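Local coordinates for protein probable zinc protease (Pseudomonas aeruginosa, PDB 4NNZ) that probably acts as one subunit of a heterodimeric, zinc-dependent peptidase of the M16 family, at residues 242-252 / 411-422. Numbering follows the deposited sequence.
Sequences TQLPNLIMGFN and TPSRLTLAQVLP
V420 and N246 form a mixed pair in which the oxygen of the asparagine amide lies against the valine. The side chains lie alongside each other, pointing the same way, and N246 takes the rarer first torsion (chi1 69°), which brings OD1 to 3.3 Å from V420 CB. Their backbones exchange two hydrogen bonds, as a hydrogen-bonded antiparallel pair does; the one from V420 N to N246 O (3.0 Å) is almost straight at 177°. Pairs I248–A418 and G250–T416 repeat this pattern, and N252 N adds a bond to R414 O. At one end the P422 ring crosses that of P245 at about a right angle, CD to CG 3.6 Å, while P422 CB touches T242 O at 3.4 Å. At the other, L415 CD1 sits over a face of the F251 ring, 4.1 Å from its centroid, a CH-pi contact; F251 CE1 also meets L415 CB (3.7 Å) and, at the ring edge, T411 O (3.3 Å). Beyond it, a water joins R414 NE to N252 O. Strand 246-253 is the middle one of a five-stranded mixed sheet, and 415-422 lies between it and the edge strand 233-240, parallel to the latter. Helix 140-152 packs on the I248, T416 and V420 face, helix 325-341 on the L247 and L417 face. Seven backbone bonds to 246-252 thus fix the register of the C-terminal strand, while its alternating side chains meet a helix on each face.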
loop_
_atom_site.group_PDB
_atom_site.type_symbol
_atom_site.label_atom_id
_atom_site.label_comp_id
_atom_site.label_asym_id
_atom_site.label_seq_id
_atom_site.Cartn_x
_atom_site.Cartn_y
_atom_site.Cartn_z
ATOM N N THR A 242 -1.837 5.900 -26.158
ATOM C CA THR A 242 -3.198 5.621 -26.494
ATOM C C THR A 242 -3.579 6.633 -27.543
ATOM O O THR A 242 -2.897 7.602 -27.703
ATOM C CB THR A 242 -4.117 5.739 -25.274
ATOM O OG1 THR A 242 -5.471 5.793 -25.712
ATOM C CG2 THR A 242 -3.829 6.981 -24.506
ATOM N N GLN A 243 -4.630 6.384 -28.292
ATOM C CA GLN A 243 -5.053 7.350 -29.259
ATOM C C GLN A 243 -6.201 8.157 -28.783
ATOM O O GLN A 243 -6.445 9.218 -29.280
ATOM C CB GLN A 243 -5.427 6.663 -30.553
ATOM C CG GLN A 243 -4.711 7.252 -31.738
ATOM C CD GLN A 243 -3.246 7.447 -31.467
ATOM O OE1 GLN A 243 -2.770 8.557 -31.248
ATOM N NE2 GLN A 243 -2.526 6.361 -31.462
ATOM N N LEU A 244 -6.920 7.640 -27.818
ATOM C CA LEU A 244 -8.087 8.331 -27.324
ATOM C C LEU A 244 -8.019 8.774 -25.870
ATOM O O LEU A 244 -7.882 7.989 -24.962
ATOM C CB LEU A 244 -9.310 7.461 -27.541
ATOM C CG LEU A 244 -9.865 7.432 -28.956
ATOM C CD1 LEU A 244 -11.241 6.828 -28.967
ATOM C CD2 LEU A 244 -9.917 8.816 -29.544
ATOM N N PRO A 245 -8.201 10.044 -25.639
ATOM C CA PRO A 245 -8.245 10.575 -24.287
ATOM C C PRO A 245 -9.431 10.050 -23.527
ATOM O O PRO A 245 -10.458 9.904 -24.110
ATOM C CB PRO A 245 -8.429 12.048 -24.519
ATOM C CG PRO A 245 -7.800 12.289 -25.818
ATOM C CD PRO A 245 -8.026 11.083 -26.641
ATOM N N ASN A 246 -9.296 9.764 -22.248
ATOM C CA ASN A 246 -10.411 9.237 -21.497
ATOM C C ASN A 246 -10.366 9.487 -20.013
ATOM O O ASN A 246 -9.349 9.778 -19.464
ATOM C CB ASN A 246 -10.628 7.772 -21.814
ATOM C CG ASN A 246 -9.536 6.895 -21.290
ATOM O OD1 ASN A 246 -8.427 6.955 -21.746
ATOM N ND2 ASN A 246 -9.862 6.077 -20.314
ATOM N N LEU A 247 -11.513 9.381 -19.383
ATOM C CA LEU A 247 -11.695 9.788 -18.030
ATOM C C LEU A 247 -12.097 8.634 -17.184
ATOM O O LEU A 247 -12.927 7.875 -17.558
ATOM C CB LEU A 247 -12.775 10.846 -17.957
ATOM C CG LEU A 247 -12.855 11.616 -16.656
ATOM C CD1 LEU A 247 -11.625 12.447 -16.457
ATOM C CD2 LEU A 247 -14.059 12.494 -16.666
ATOM N N ILE A 248 -11.485 8.510 -16.028
ATOM C CA ILE A 248 -11.874 7.516 -15.080
ATOM C C ILE A 248 -12.215 8.204 -13.789
ATOM O O ILE A 248 -11.449 8.936 -13.295
ATOM C CB ILE A 248 -10.717 6.558 -14.829
ATOM C CG1 ILE A 248 -10.044 6.196 -16.133
ATOM C CG2 ILE A 248 -11.178 5.332 -14.077
ATOM C CD1 ILE A 248 -9.137 5.005 -16.047
ATOM N N MET A 249 -13.391 7.961 -13.256
ATOM C CA MET A 249 -13.751 8.449 -11.940
ATOM C C MET A 249 -14.138 7.325 -11.014
ATOM O O MET A 249 -14.932 6.508 -11.351
ATOM C CB MET A 249 -14.901 9.414 -12.041
ATOM C CG MET A 249 -14.545 10.698 -12.735
ATOM S SD MET A 249 -15.965 11.692 -13.101
ATOM C CE MET A 249 -16.425 12.287 -11.505
ATOM N N GLY A 250 -13.570 7.290 -9.833
ATOM C CA GLY A 250 -13.904 6.271 -8.867
ATOM C C GLY A 250 -14.317 6.822 -7.534
ATOM O O GLY A 250 -13.724 7.716 -7.073
ATOM N N PHE A 251 -15.340 6.270 -6.925
ATOM C CA PHE A 251 -15.748 6.693 -5.605
ATOM C C PHE A 251 -15.593 5.615 -4.555
ATOM O O PHE A 251 -16.059 4.545 -4.731
ATOM C CB PHE A 251 -17.178 7.157 -5.651
ATOM C CG PHE A 251 -17.359 8.460 -6.335
ATOM C CD1 PHE A 251 -17.129 9.609 -5.685
ATOM C CD2 PHE A 251 -17.750 8.517 -7.635
ATOM C CE1 PHE A 251 -17.297 10.803 -6.297
ATOM C CE2 PHE A 251 -17.906 9.709 -8.264
ATOM C CZ PHE A 251 -17.677 10.858 -7.585
ATOM N N ASN A 252 -14.916 5.915 -3.466
ATOM C CA ASN A 252 -14.726 4.934 -2.419
ATOM C C ASN A 252 -16.005 4.656 -1.704
ATOM O O ASN A 252 -16.673 5.548 -1.251
ATOM C CB ASN A 252 -13.705 5.390 -1.395
ATOM C CG ASN A 252 -12.318 5.458 -1.934
ATOM O OD1 ASN A 252 -11.896 6.472 -2.395
ATOM N ND2 ASN A 252 -11.605 4.384 -1.845
ATOM N N THR A 411 -19.317 12.294 -3.410
ATOM C CA THR A 411 -18.743 13.493 -2.906
ATOM C C THR A 411 -17.325 13.589 -3.386
ATOM O O THR A 411 -16.702 12.596 -3.602
ATOM C CB THR A 411 -18.738 13.464 -1.393
ATOM O OG1 THR A 411 -17.779 12.532 -0.942
ATOM C CG2 THR A 411 -20.038 13.045 -0.888
ATOM N N PRO A 412 -16.793 14.775 -3.532
ATOM C CA PRO A 412 -15.436 14.912 -4.016
ATOM C C PRO A 412 -14.453 14.337 -3.058
ATOM O O PRO A 412 -13.401 13.984 -3.453
ATOM C CB PRO A 412 -15.263 16.396 -4.132
ATOM C CG PRO A 412 -16.596 16.884 -4.436
ATOM C CD PRO A 412 -17.556 15.997 -3.749
ATOM N N SER A 413 -14.812 14.231 -1.807
ATOM C CA SER A 413 -13.938 13.666 -0.812
ATOM C C SER A 413 -13.701 12.207 -1.015
ATOM O O SER A 413 -12.835 11.668 -0.431
ATOM C CB SER A 413 -14.443 13.925 0.586
ATOM O OG SER A 413 -15.747 13.484 0.743
ATOM N N ARG A 414 -14.509 11.573 -1.824
ATOM C CA ARG A 414 -14.398 10.162 -2.029
ATOM C C ARG A 414 -13.892 9.821 -3.399
ATOM O O ARG A 414 -13.856 8.703 -3.759
ATOM C CB ARG A 414 -15.741 9.514 -1.806
ATOM C CG ARG A 414 -16.217 9.597 -0.394
ATOM C CD ARG A 414 -17.694 9.379 -0.295
ATOM N NE ARG A 414 -18.065 9.044 1.052
ATOM C CZ ARG A 414 -18.380 9.918 1.985
ATOM N NH1 ARG A 414 -18.390 11.182 1.716
ATOM N NH2 ARG A 414 -18.702 9.518 3.178
ATOM N N LEU A 415 -13.497 10.822 -4.140
ATOM C CA LEU A 415 -13.197 10.692 -5.525
ATOM C C LEU A 415 -11.731 10.563 -5.873
ATOM O O LEU A 415 -10.931 11.307 -5.398
ATOM C CB LEU A 415 -13.759 11.892 -6.252
ATOM C CG LEU A 415 -13.328 12.097 -7.682
ATOM C CD1 LEU A 415 -14.033 11.107 -8.563
ATOM C CD2 LEU A 415 -13.650 13.488 -8.117
ATOM N N THR A 416 -11.415 9.590 -6.712
ATOM C CA THR A 416 -10.183 9.514 -7.451
ATOM C C THR A 416 -10.546 9.657 -8.905
ATOM O O THR A 416 -11.308 8.915 -9.422
ATOM C CB THR A 416 -9.504 8.163 -7.299
ATOM O OG1 THR A 416 -9.522 7.760 -5.952
ATOM C CG2 THR A 416 -8.119 8.233 -7.716
ATOM N N LEU A 417 -9.990 10.651 -9.545
ATOM C CA LEU A 417 -10.239 10.904 -10.932
ATOM C C LEU A 417 -8.944 10.883 -11.703
ATOM O O LEU A 417 -8.003 11.481 -11.303
ATOM C CB LEU A 417 -10.913 12.250 -11.096
ATOM C CG LEU A 417 -11.048 12.780 -12.499
ATOM C CD1 LEU A 417 -12.228 13.682 -12.614
ATOM C CD2 LEU A 417 -9.804 13.484 -12.937
ATOM N N ALA A 418 -8.906 10.180 -12.817
ATOM C CA ALA A 418 -7.717 10.145 -13.630
ATOM C C ALA A 418 -7.926 10.487 -15.086
ATOM O O ALA A 418 -8.802 9.980 -15.681
ATOM C CB ALA A 418 -7.067 8.803 -13.517
ATOM N N GLN A 419 -7.073 11.320 -15.654
ATOM C CA GLN A 419 -7.119 11.624 -17.061
ATOM C C GLN A 419 -6.068 10.812 -17.750
ATOM O O GLN A 419 -4.933 10.855 -17.388
ATOM C CB GLN A 419 -6.871 13.105 -17.305
ATOM C CG GLN A 419 -7.733 14.000 -16.446
ATOM C CD GLN A 419 -7.843 15.434 -16.901
ATOM O OE1 GLN A 419 -6.928 16.020 -17.416
ATOM N NE2 GLN A 419 -8.978 16.009 -16.663
ATOM N N VAL A 420 -6.469 10.041 -18.731
ATOM C CA VAL A 420 -5.515 9.277 -19.456
ATOM C C VAL A 420 -5.341 9.907 -20.792
ATOM O O VAL A 420 -6.243 9.959 -21.558
ATOM C CB VAL A 420 -5.987 7.856 -19.644
ATOM C CG1 VAL A 420 -4.887 7.014 -20.209
ATOM C CG2 VAL A 420 -6.478 7.288 -18.347
ATOM N N LEU A 421 -4.165 10.411 -21.046
ATOM C CA LEU A 421 -3.964 11.190 -22.217
ATOM C C LEU A 421 -2.983 10.626 -23.168
ATOM O O LEU A 421 -2.056 9.978 -22.801
ATOM C CB LEU A 421 -3.550 12.592 -21.851
ATOM C CG LEU A 421 -4.620 13.383 -21.149
ATOM C CD1 LEU A 421 -4.004 14.636 -20.613
ATOM C CD2 LEU A 421 -5.715 13.729 -22.100
ATOM N N PRO A 422 -3.170 10.939 -24.429
ATOM C CA PRO A 422 -2.265 10.490 -25.466
ATOM C C PRO A 422 -1.007 11.259 -25.463
ATOM O O PRO A 422 -1.052 12.433 -25.309
ATOM C CB PRO A 422 -3.015 10.809 -26.739
ATOM C CG PRO A 422 -4.135 11.659 -26.356
ATOM C CD PRO A 422 -4.476 11.283 -24.980
HETATM O O HOH W 1 -11.735 7.007 -5.156
HETATM O O HOH W 2 -17.094 6.325 1.247
#